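Local coordinates for protein Exo-beta-1,4-mannosidase (Rhizomucor miehei, PDB 4LYP) that hydrolyses terminal beta-linked mannose residues from mannosides as a family 5 glycoside hydrolase and also has transglycosylation activity, at residues N61-M66 against G411-E416; Y355-P360 against G396-P401; H363-Y368 against D427-I432; W390-E395 against Y421-N426. All coordinates share one frame; numbering follows the deposited sequence.

Interaction 1. Residues N61-M66 against G411-E416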
# COMPACT_ATOMS: atom_id res chain seq x y z
N ASN A 61 5.77 1.73 1.60
CA ASN A 61 4.94 0.52 1.59
C ASN A 61 5.76 -0.64 2.14
O ASN A 61 6.93 -0.84 1.80
CB ASN A 61 4.51 0.18 0.17
CG ASN A 61 3.37 1.07 -0.28
OD1 ASN A 61 2.19 0.76 -0.01
ND2 ASN A 61 3.68 2.18 -0.94
N TYR A 62 5.11 -1.42 3.01
CA TYR A 62 5.72 -2.59 3.67
C TYR A 62 4.62 -3.62 3.88
O TYR A 62 4.33 -4.06 5.01
CB TYR A 62 6.36 -2.13 4.99
CG TYR A 62 7.31 -3.15 5.64
CD1 TYR A 62 8.48 -3.55 4.95
CD2 TYR A 62 7.09 -3.62 6.93
CE1 TYR A 62 9.38 -4.45 5.52
CE2 TYR A 62 8.01 -4.47 7.51
CZ TYR A 62 9.12 -4.89 6.80
OH TYR A 62 9.97 -5.78 7.43
N TRP A 63 4.01 -4.04 2.79
CA TRP A 63 2.89 -4.98 2.78
C TRP A 63 3.31 -6.36 3.26
O TRP A 63 2.44 -7.16 3.66
CB TRP A 63 2.27 -5.05 1.39
CG TRP A 63 3.30 -5.49 0.37
CD1 TRP A 63 4.18 -4.69 -0.36
CD2 TRP A 63 3.69 -6.85 0.09
NE1 TRP A 63 5.09 -5.46 -1.02
CE2 TRP A 63 4.83 -6.78 -0.78
CE3 TRP A 63 3.18 -8.09 0.48
CZ2 TRP A 63 5.48 -7.93 -1.21
CZ3 TRP A 63 3.79 -9.24 -0.00
CH2 TRP A 63 4.95 -9.17 -0.79
N GLN A 64 4.61 -6.69 3.24
CA GLN A 64 5.11 -7.98 3.71
C GLN A 64 5.35 -8.02 5.17
O GLN A 64 5.77 -9.03 5.72
CB GLN A 64 6.39 -8.37 2.92
CG GLN A 64 7.65 -7.54 3.26
CD GLN A 64 7.83 -6.23 2.55
OE1 GLN A 64 6.85 -5.51 2.23
NE2 GLN A 64 9.07 -5.87 2.29
N GLY A 65 5.03 -6.90 5.90
CA GLY A 65 5.37 -6.81 7.32
C GLY A 65 4.69 -7.89 8.13
O GLY A 65 5.29 -8.48 9.05
N MET A 66 3.37 -8.13 7.93
CA MET A 66 2.66 -9.12 8.74
C MET A 66 3.32 -10.48 8.60
O MET A 66 3.57 -11.19 9.59
CB MET A 66 1.20 -9.12 8.31
CG MET A 66 0.42 -10.38 8.77
SD MET A 66 -1.35 -10.29 8.40
CE MET A 66 -1.30 -10.35 6.62
N GLY A 411 9.98 -6.31 -1.45
CA GLY A 411 8.91 -5.34 -1.70
C GLY A 411 7.98 -5.69 -2.88
O GLY A 411 6.99 -4.96 -3.06
N ASP A 412 8.32 -6.70 -3.66
CA ASP A 412 7.54 -7.10 -4.82
C ASP A 412 6.66 -8.27 -4.48
O ASP A 412 7.18 -9.34 -4.10
CB ASP A 412 8.48 -7.45 -5.98
CG ASP A 412 9.43 -6.29 -6.21
OD1 ASP A 412 9.00 -5.25 -6.73
OD2 ASP A 412 10.64 -6.42 -5.84
N PRO A 413 5.34 -8.18 -4.59
CA PRO A 413 4.49 -9.35 -4.28
C PRO A 413 4.67 -10.46 -5.31
O PRO A 413 5.24 -10.26 -6.38
CB PRO A 413 3.04 -8.74 -4.29
CG PRO A 413 3.21 -7.25 -4.20
CD PRO A 413 4.53 -6.98 -4.91
N PRO A 414 4.15 -11.65 -4.97
CA PRO A 414 4.54 -12.86 -5.73
C PRO A 414 3.78 -13.02 -7.06
O PRO A 414 3.93 -14.06 -7.70
CB PRO A 414 4.25 -13.98 -4.79
CG PRO A 414 3.18 -13.45 -3.85
CD PRO A 414 3.55 -11.99 -3.65
N HIS A 415 3.00 -12.03 -7.46
CA HIS A 415 2.44 -12.00 -8.80
C HIS A 415 3.38 -11.24 -9.78
O HIS A 415 3.04 -11.16 -10.98
CB HIS A 415 1.05 -11.39 -8.84
CG HIS A 415 1.07 -9.91 -8.60
ND1 HIS A 415 1.86 -9.33 -7.63
CD2 HIS A 415 0.40 -8.90 -9.26
CE1 HIS A 415 1.68 -8.01 -7.69
NE2 HIS A 415 0.80 -7.73 -8.66
N GLU A 416 4.50 -10.73 -9.28
CA GLU A 416 5.44 -9.94 -10.07
C GLU A 416 6.81 -10.49 -9.90
O GLU A 416 7.13 -11.14 -8.91
CB GLU A 416 5.42 -8.48 -9.52
CG GLU A 416 4.18 -7.74 -10.03
CD GLU A 416 3.91 -6.42 -9.36
OE1 GLU A 416 4.56 -6.04 -8.36
OE2 GLU A 416 3.05 -5.69 -9.90
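Two torsions decide where the Trp63 indole meets Gly411 and Pro413: chi1 of 59° sets CG between the backbone N and the carbonyl carbon, and chi2 of -88° stands the ring across the side chain so that its NE1 edge reaches the other segment. The contact lies in a TIM barrel, joining the turn after strand 53-61 to the long loop between strands 386-394 and 423-424. Its polar part is the bond from Trp63 NE1 to Gly411 O, 2.8 Å long and fairly straight, with an N-H...O angle of 160°. The oxygen lies close to the indole plane, whereas the nitrogen sits well above the plane of the carbonyl.

The apolar part is a CH-pi contact. Pro413 CG lies over the six-membered ring of Trp63, 4.1 Å from its centroid and displaced toward the rim. On the opposite face Gln64 OE1 sits 3.6 Å above the ring plane, so the indole is held between a proline and the amide of its own neighbour in sequence. That amide is fixed in turn, because Gln64 NE2 bonds to Tyr392 O. Trp390 and Trp155 also meet the indole, with Trp390 nearly parallel to it and Trp155 edge-to-face. The 411-416 segment then turns toward bound guanidine, which Glu416 touches, and a Tris molecule, probably from the crystallisation liquor, which it hydrogen-bonds. A type I turn from Pro413 to Glu416 makes that change of direction, closed by Glu416 N to Pro413 O at 3.0 Å. At that turn's first residue, Trp63 CZ2 comes within 3.4 Å of the ring nitrogen, Pro413 N.

Interaction 2. Residues Y355-P360 against G396-P401; sequences YLPSTP and GRSTYP
Ser398 supplies the polar link of this contact, donating from OG to Tyr355 O over 2.8 Å. The hydroxyl approaches the carbonyl almost end-on, at a C=O...O angle of 159°, tilted 20° from its plane. The serine chi1 of 57° swings OG out toward the other loop, where it also lies 3.4 Å from Pro357 CD.

Apolar contacts flank that bond. Pro357 is the central group: its CD meets Thr399 CG2 at 3.8 Å, and its CG lies 4.0 Å from Arg397 CD, so the ring touches three successive residues. Leu356 CD2 adds a looser touch on Thr399 CG2 at 4.2 Å, the two side chains crossing at about a right angle.

Within each loop, bonds hold the backbone shape. Type I turns run from Leu356 to Thr359 and from Arg397 to Tyr400. The Arg397 guanidinium folds back so that NH1 donates in its own plane to Gly396 O at 2.8 Å, while NH2 reaches Ser425 OG.

Two turn-bearing loops, following the consecutive strands 333-338 and 386-394, thus meet at the surface, on the loop-rich rim where a TIM barrel's strands end.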
# COMPACT_ATOMS: atom_id res chain seq x y z
N TYR A 355 16.42 -7.32 -12.94
CA TYR A 355 15.99 -7.64 -11.59
C TYR A 355 17.16 -7.94 -10.64
O TYR A 355 16.91 -8.23 -9.51
CB TYR A 355 15.00 -8.84 -11.62
CG TYR A 355 13.84 -8.55 -12.53
CD1 TYR A 355 12.86 -7.62 -12.15
CD2 TYR A 355 13.70 -9.14 -13.73
CE1 TYR A 355 11.81 -7.30 -13.02
CE2 TYR A 355 12.66 -8.85 -14.62
CZ TYR A 355 11.72 -7.90 -14.27
OH TYR A 355 10.65 -7.55 -15.06
N LEU A 356 18.40 -7.84 -11.14
CA LEU A 356 19.52 -8.11 -10.22
C LEU A 356 19.71 -6.94 -9.27
O LEU A 356 19.76 -5.77 -9.68
CB LEU A 356 20.81 -8.31 -11.02
CG LEU A 356 20.86 -9.61 -11.89
CD1 LEU A 356 22.16 -9.60 -12.64
CD2 LEU A 356 20.77 -10.84 -10.98
N PRO A 357 19.93 -7.23 -7.99
CA PRO A 357 20.23 -6.11 -7.07
C PRO A 357 21.50 -5.35 -7.38
O PRO A 357 21.61 -4.16 -7.08
CB PRO A 357 20.36 -6.83 -5.69
CG PRO A 357 19.48 -8.05 -5.84
CD PRO A 357 19.66 -8.51 -7.27
N SER A 358 22.48 -6.01 -8.06
CA SER A 358 23.69 -5.30 -8.47
C SER A 358 23.43 -4.31 -9.58
O SER A 358 24.26 -3.43 -9.84
CB SER A 358 24.72 -6.33 -8.92
OG SER A 358 24.23 -7.10 -9.97
N THR A 359 22.29 -4.38 -10.28
CA THR A 359 22.01 -3.40 -11.36
C THR A 359 21.76 -2.06 -10.75
O THR A 359 21.01 -1.93 -9.79
CB THR A 359 20.84 -3.92 -12.20
OG1 THR A 359 21.30 -5.12 -12.81
CG2 THR A 359 20.40 -2.90 -13.21
N PRO A 360 22.37 -0.98 -11.30
CA PRO A 360 22.12 0.34 -10.74
C PRO A 360 20.69 0.84 -10.93
O PRO A 360 19.93 0.29 -11.73
CB PRO A 360 23.06 1.27 -11.54
CG PRO A 360 24.09 0.35 -12.11
CD PRO A 360 23.39 -0.94 -12.37
N GLY A 396 15.78 -8.36 2.23
CA GLY A 396 15.47 -9.36 1.20
C GLY A 396 16.21 -9.06 -0.08
O GLY A 396 16.59 -7.91 -0.34
N ARG A 397 16.44 -10.06 -0.95
CA ARG A 397 17.09 -9.86 -2.22
C ARG A 397 16.47 -10.81 -3.21
O ARG A 397 16.17 -12.00 -2.86
CB ARG A 397 18.62 -10.18 -2.15
CG ARG A 397 19.39 -9.21 -1.25
CD ARG A 397 19.52 -7.80 -1.89
NE ARG A 397 20.37 -6.90 -1.07
CZ ARG A 397 19.98 -6.26 0.04
NH1 ARG A 397 18.76 -6.39 0.52
NH2 ARG A 397 20.77 -5.35 0.64
N SER A 398 16.34 -10.42 -4.47
CA SER A 398 15.68 -11.26 -5.46
C SER A 398 16.50 -12.48 -5.82
O SER A 398 15.96 -13.39 -6.49
CB SER A 398 15.39 -10.44 -6.67
OG SER A 398 16.56 -9.85 -7.20
N THR A 399 17.79 -12.53 -5.42
CA THR A 399 18.65 -13.68 -5.74
C THR A 399 18.56 -14.73 -4.63
O THR A 399 19.18 -15.78 -4.79
CB THR A 399 20.10 -13.16 -5.87
OG1 THR A 399 20.44 -12.47 -4.65
CG2 THR A 399 20.30 -12.29 -7.10
N TYR A 400 17.84 -14.49 -3.55
CA TYR A 400 17.81 -15.44 -2.43
C TYR A 400 16.78 -16.55 -2.66
O TYR A 400 15.77 -16.36 -3.38
CB TYR A 400 17.44 -14.68 -1.15
CG TYR A 400 18.51 -13.77 -0.63
CD1 TYR A 400 18.17 -12.90 0.43
CD2 TYR A 400 19.84 -13.74 -1.10
CE1 TYR A 400 19.15 -12.02 1.00
CE2 TYR A 400 20.79 -12.87 -0.56
CZ TYR A 400 20.43 -12.03 0.47
OH TYR A 400 21.37 -11.16 0.99
N PRO A 401 17.01 -17.71 -2.09
CA PRO A 401 16.07 -18.79 -2.31
C PRO A 401 14.74 -18.54 -1.63
O PRO A 401 14.65 -17.89 -0.55
CB PRO A 401 16.78 -19.99 -1.68
CG PRO A 401 17.74 -19.42 -0.72
CD PRO A 401 18.11 -18.08 -1.19

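Interaction 3. Residues H363-Y368 against D427-I432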
# COMPACT_ATOMS: atom_id res chain seq x y z
N HIS A 363 18.06 5.74 -13.17
CA HIS A 363 16.80 6.36 -13.60
C HIS A 363 15.85 6.50 -12.44
O HIS A 363 15.25 7.55 -12.22
CB HIS A 363 16.14 5.53 -14.70
CG HIS A 363 16.72 5.74 -16.05
ND1 HIS A 363 16.10 5.36 -17.21
CD2 HIS A 363 17.91 6.36 -16.45
CE1 HIS A 363 16.84 5.72 -18.25
NE2 HIS A 363 17.95 6.27 -17.81
N LYS A 364 15.66 5.38 -11.69
CA LYS A 364 14.79 5.38 -10.52
C LYS A 364 15.15 6.48 -9.54
O LYS A 364 14.29 7.15 -8.96
CB LYS A 364 14.90 4.02 -9.85
CG LYS A 364 14.10 3.85 -8.56
CD LYS A 364 14.47 2.50 -7.93
CE LYS A 364 13.48 2.06 -6.88
NZ LYS A 364 13.81 0.67 -6.39
N ASP A 365 16.46 6.65 -9.26
CA ASP A 365 16.88 7.65 -8.25
C ASP A 365 16.50 9.02 -8.72
O ASP A 365 16.02 9.82 -7.89
CB ASP A 365 18.38 7.55 -8.08
CG ASP A 365 18.81 6.30 -7.31
OD1 ASP A 365 17.99 5.48 -6.97
OD2 ASP A 365 20.03 6.24 -7.08
N GLU A 366 16.69 9.36 -9.99
CA GLU A 366 16.33 10.67 -10.47
C GLU A 366 14.78 10.85 -10.45
O GLU A 366 14.28 11.90 -10.05
CB GLU A 366 16.83 10.87 -11.90
CG GLU A 366 16.33 12.14 -12.52
CD GLU A 366 16.81 12.36 -13.96
OE1 GLU A 366 17.99 12.00 -14.25
OE2 GLU A 366 16.05 12.95 -14.76
N TYR A 367 14.05 9.79 -10.84
CA TYR A 367 12.62 9.84 -10.83
C TYR A 367 12.06 10.10 -9.45
O TYR A 367 11.21 10.96 -9.23
CB TYR A 367 12.10 8.50 -11.39
CG TYR A 367 10.61 8.41 -11.55
CD1 TYR A 367 9.91 9.12 -12.55
CD2 TYR A 367 9.89 7.50 -10.72
CE1 TYR A 367 8.58 8.91 -12.70
CE2 TYR A 367 8.52 7.32 -10.90
CZ TYR A 367 7.89 8.02 -11.91
OH TYR A 367 6.54 7.84 -12.15
N TYR A 368 12.60 9.34 -8.45
CA TYR A 368 12.21 9.56 -7.06
C TYR A 368 12.59 10.99 -6.63
O TYR A 368 11.78 11.67 -6.00
CB TYR A 368 12.95 8.60 -6.11
CG TYR A 368 12.32 7.23 -5.86
CD1 TYR A 368 11.93 6.36 -6.88
CD2 TYR A 368 12.18 6.80 -4.54
CE1 TYR A 368 11.37 5.11 -6.59
CE2 TYR A 368 11.63 5.55 -4.23
CZ TYR A 368 11.24 4.74 -5.25
OH TYR A 368 10.71 3.50 -4.90
N ASP A 427 20.60 0.26 -1.30
CA ASP A 427 20.48 0.88 -2.61
C ASP A 427 20.85 2.35 -2.52
O ASP A 427 20.70 3.01 -1.47
CB ASP A 427 19.06 0.72 -3.15
CG ASP A 427 18.84 -0.63 -3.82
OD1 ASP A 427 19.79 -1.44 -4.01
OD2 ASP A 427 17.65 -0.89 -4.20
N THR A 428 21.28 2.91 -3.64
CA THR A 428 21.58 4.36 -3.74
C THR A 428 20.32 5.20 -3.50
O THR A 428 20.37 6.34 -3.07
CB THR A 428 22.22 4.72 -5.06
OG1 THR A 428 21.38 4.22 -6.10
CG2 THR A 428 23.59 4.07 -5.22
N THR A 429 19.13 4.59 -3.70
CA THR A 429 17.88 5.32 -3.50
C THR A 429 17.62 5.64 -2.06
O THR A 429 16.88 6.62 -1.77
CB THR A 429 16.72 4.46 -4.02
OG1 THR A 429 17.15 3.69 -5.16
CG2 THR A 429 15.51 5.32 -4.38
N VAL A 430 18.20 4.88 -1.11
CA VAL A 430 17.94 5.10 0.29
C VAL A 430 18.31 6.54 0.71
O VAL A 430 17.54 7.17 1.43
CB VAL A 430 18.65 4.06 1.14
CG1 VAL A 430 18.60 4.40 2.65
CG2 VAL A 430 18.04 2.68 0.88
N GLN A 431 19.45 7.06 0.25
CA GLN A 431 19.89 8.39 0.70
C GLN A 431 18.88 9.44 0.15
O GLN A 431 18.60 10.45 0.83
CB GLN A 431 21.29 8.71 0.23
CG GLN A 431 21.79 10.08 0.71
CD GLN A 431 21.98 10.14 2.19
OE1 GLN A 431 22.67 9.27 2.72
NE2 GLN A 431 21.38 11.14 2.90
N ILE A 432 18.37 9.24 -1.06
CA ILE A 432 17.41 10.15 -1.62
C ILE A 432 16.10 10.16 -0.83
O ILE A 432 15.47 11.21 -0.57
CB ILE A 432 17.19 9.77 -3.09
CG1 ILE A 432 18.51 10.14 -3.87
CG2 ILE A 432 15.98 10.50 -3.69
CD1 ILE A 432 18.55 9.49 -5.21
O HOH W 1 16.12 1.13 -5.03
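The carboxylate of Asp365 faces two threonine hydroxyls at once, one for each oxygen. Thr428 OG1 donates to Asp365 OD2 at 2.6 Å, where OD2 offers its syn lone pair. Thr429 OG1 donates to Asp365 OD1 at 2.7 Å, also from the syn side but 17° out of the carboxylate plane. This fork limits rotation of the group, and Thr361 OG1 gives OD1 a further partner. Chi1 of -73° places the Asp365 CG anti to the carbonyl carbon, which directs the carboxylate to Thr428 and Thr429.

Thr429 splits its two branches between different partners. While OG1 serves the aspartate, its methyl CG2 lies over one face of the Tyr368 ring, 4.0 Å from the centroid and displaced toward the rim, in a CH-pi contact. The two side chains cross at about a right angle. Nearer the helix backbone, Ile432 CD1 packs against Asp365 CB at 3.5 Å, and Ile432 CG2 touches Tyr368 CB more loosely.

A bridging water extends the polar side. It accepts from Lys364 NZ and donates both to Asp427 OD2 and, at 2.8 Å, to Thr429 OG1, so the threonine hydroxyl is gripped as donor and acceptor. The extended Lys364 chain ends on Tyr421 O as well, while Asp427 OD1 forms a salt bridge with Arg342.

In the barrel, the contact pairs helix 362-380 with helix 429-448. Both helices rest on strand 423-424: Lys364 and Tyr368 from one and Val430 from the other all touch Val423.

Interaction 4. Residues W390-E395 against Y421-N426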
# COMPACT_ATOMS: atom_id res chain seq x y z
N TRP A 390 6.80 2.60 -3.29
CA TRP A 390 6.50 1.16 -3.40
C TRP A 390 7.75 0.50 -3.99
O TRP A 390 8.05 0.72 -5.14
CB TRP A 390 5.31 0.94 -4.30
CG TRP A 390 5.04 -0.53 -4.45
CD1 TRP A 390 5.77 -1.48 -5.19
CD2 TRP A 390 4.03 -1.27 -3.74
NE1 TRP A 390 5.26 -2.73 -4.97
CE2 TRP A 390 4.21 -2.66 -4.06
CE3 TRP A 390 2.99 -0.92 -2.84
CZ2 TRP A 390 3.36 -3.67 -3.57
CZ3 TRP A 390 2.17 -1.93 -2.33
CH2 TRP A 390 2.35 -3.29 -2.70
N ALA A 391 8.49 -0.27 -3.14
CA ALA A 391 8.19 -0.63 -1.76
C ALA A 391 9.56 -0.97 -1.12
O ALA A 391 10.53 -1.23 -1.82
CB ALA A 391 7.24 -1.81 -1.63
N TYR A 392 9.60 -1.00 0.20
CA TYR A 392 10.87 -1.27 0.87
C TYR A 392 11.16 -2.76 0.88
O TYR A 392 10.38 -3.55 1.37
CB TYR A 392 10.87 -0.71 2.29
CG TYR A 392 12.26 -0.74 2.91
CD1 TYR A 392 13.33 -0.09 2.27
CD2 TYR A 392 12.53 -1.43 4.08
CE1 TYR A 392 14.58 -0.11 2.82
CE2 TYR A 392 13.81 -1.43 4.65
CZ TYR A 392 14.83 -0.76 3.98
OH TYR A 392 16.12 -0.78 4.47
N GLY A 393 12.29 -3.14 0.30
CA GLY A 393 12.75 -4.54 0.30
C GLY A 393 13.63 -4.89 1.45
O GLY A 393 13.73 -6.06 1.83
N GLY A 394 14.34 -3.92 2.04
CA GLY A 394 15.09 -4.20 3.28
C GLY A 394 16.25 -5.15 3.00
O GLY A 394 17.09 -4.92 2.14
N GLU A 395 16.30 -6.21 3.81
CA GLU A 395 17.33 -7.24 3.78
C GLU A 395 17.00 -8.31 2.76
O GLU A 395 17.85 -9.17 2.46
CB GLU A 395 17.48 -7.84 5.16
CG GLU A 395 17.93 -6.85 6.20
CD GLU A 395 19.35 -6.38 5.96
OE1 GLU A 395 20.30 -7.21 6.08
OE2 GLU A 395 19.50 -5.28 5.48
N TYR A 421 10.69 -3.63 -8.22
CA TYR A 421 10.57 -2.26 -7.71
C TYR A 421 11.20 -2.13 -6.31
O TYR A 421 11.34 -0.99 -5.83
CB TYR A 421 9.07 -1.89 -7.63
CG TYR A 421 8.41 -1.66 -8.98
CD1 TYR A 421 9.06 -0.90 -9.93
CD2 TYR A 421 7.16 -2.15 -9.25
CE1 TYR A 421 8.41 -0.58 -11.15
CE2 TYR A 421 6.50 -1.82 -10.42
CZ TYR A 421 7.13 -1.01 -11.34
OH TYR A 421 6.51 -0.58 -12.53
N SER A 422 11.60 -3.22 -5.65
CA SER A 422 12.13 -3.13 -4.26
C SER A 422 13.21 -2.13 -4.17
O SER A 422 14.14 -2.05 -4.98
CB SER A 422 12.70 -4.48 -3.88
OG SER A 422 11.70 -5.44 -3.56
N VAL A 423 13.18 -1.40 -3.04
CA VAL A 423 14.32 -0.59 -2.58
C VAL A 423 15.01 -1.40 -1.52
O VAL A 423 14.47 -1.66 -0.44
CB VAL A 423 13.82 0.73 -1.96
CG1 VAL A 423 15.01 1.53 -1.38
CG2 VAL A 423 13.11 1.63 -2.99
N TYR A 424 16.28 -1.81 -1.80
CA TYR A 424 17.03 -2.60 -0.83
C TYR A 424 17.71 -1.69 0.18
O TYR A 424 17.96 -0.49 -0.07
CB TYR A 424 18.06 -3.48 -1.54
CG TYR A 424 17.41 -4.43 -2.51
CD1 TYR A 424 16.48 -5.38 -2.08
CD2 TYR A 424 17.74 -4.40 -3.85
CE1 TYR A 424 15.90 -6.29 -2.95
CE2 TYR A 424 17.17 -5.28 -4.75
CZ TYR A 424 16.27 -6.28 -4.28
OH TYR A 424 15.74 -7.23 -5.14
N SER A 425 18.10 -2.29 1.33
CA SER A 425 18.68 -1.51 2.42
C SER A 425 19.90 -0.70 2.07
O SER A 425 20.12 0.34 2.70
CB SER A 425 19.04 -2.49 3.54
OG SER A 425 19.91 -3.48 3.06
N ASN A 426 20.66 -1.16 1.10
CA ASN A 426 21.87 -0.40 0.69
C ASN A 426 21.81 0.11 -0.75
O ASN A 426 22.82 0.47 -1.30
CB ASN A 426 23.11 -1.30 0.90
CG ASN A 426 23.03 -2.56 0.02
OD1 ASN A 426 22.02 -2.89 -0.54
ND2 ASN A 426 24.12 -3.29 -0.07
O HOH W 2 10.15 1.45 -6.69
O HOH W 3 18.74 0.93 5.17
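Trp390 turns an edge to Tyr421, whose CB lies near the indole plane 4.1 Å from Trp390 CD1, while Ala391 CB lies over one face of the same indole, offset toward its rim. The Tyr392 ring has Gly394 N over the centre of one face and Val423 O approaching obliquely, 3.3 Å from Tyr392 CD1. These groups sit along a parallel strand pair of the TIM barrel, 386-394 beside the short strand 423-424. A cis peptide precedes Ala391, a non-proline cis bond after a tryptophan, as in many related family 5 and clan A barrel glycosidases.

Backbone bonds give the register. Val423 N donates to Ala391 O at 2.9 Å with an N-H...O angle of 165°, and Val423 O receives Gly393 N at 2.7 Å. The same oxygen is also reached by a weak bond from Gly394 N. Tyr392 pairs with Val423 but Gly394 with Tyr424, a shift of one residue that defines a beta bulge. Gly394 has a phi of 67°, a value that favours glycine, and Gly393 CA lies close beside the Ser422 side chain, 4.1 Å from Ser422 OG.

Beyond the bulge the pairing resumes, with Ser425 N bonded to Gly394 O at 2.9 Å. Waters close both ends: one donates to Trp390 O and Tyr421 O, the other to Tyr392 OH and Ser425 O. Tyr392 OH and Glu395 OE2 also bond to Gln87 of helix 78-90, and Tyr421 OH reaches Asn296. At the far end Ser425 OG donates to Glu395 OE2 at 3.0 Å, meeting that oxygen nearly head-on along its C-O bond.

How the interactions relate
Interactions 1 and 4 are buried, interaction 3 partly so, and interaction 2 lies on the surface. Interactions 1, 2 and 4 all draw on strand 386-394 or the loop between it and strand 423-424, and interactions 3 and 4 adjoin at strand 423-424. Interaction 4 touches the others through Asp412, Arg397 and Lys364. Strand pairing in 390-395 with 421-426 rests on backbone bonds, helix pairing in 363-368 with 427-432 on a carboxylate, hydroxyls and water, backed by Thr429 on a tyrosine face and Ile432. The two loop contacts each combine one hydrogen bond to a carbonyl with proline packing, against an indole in interaction 1 and aliphatic atoms in interaction 2.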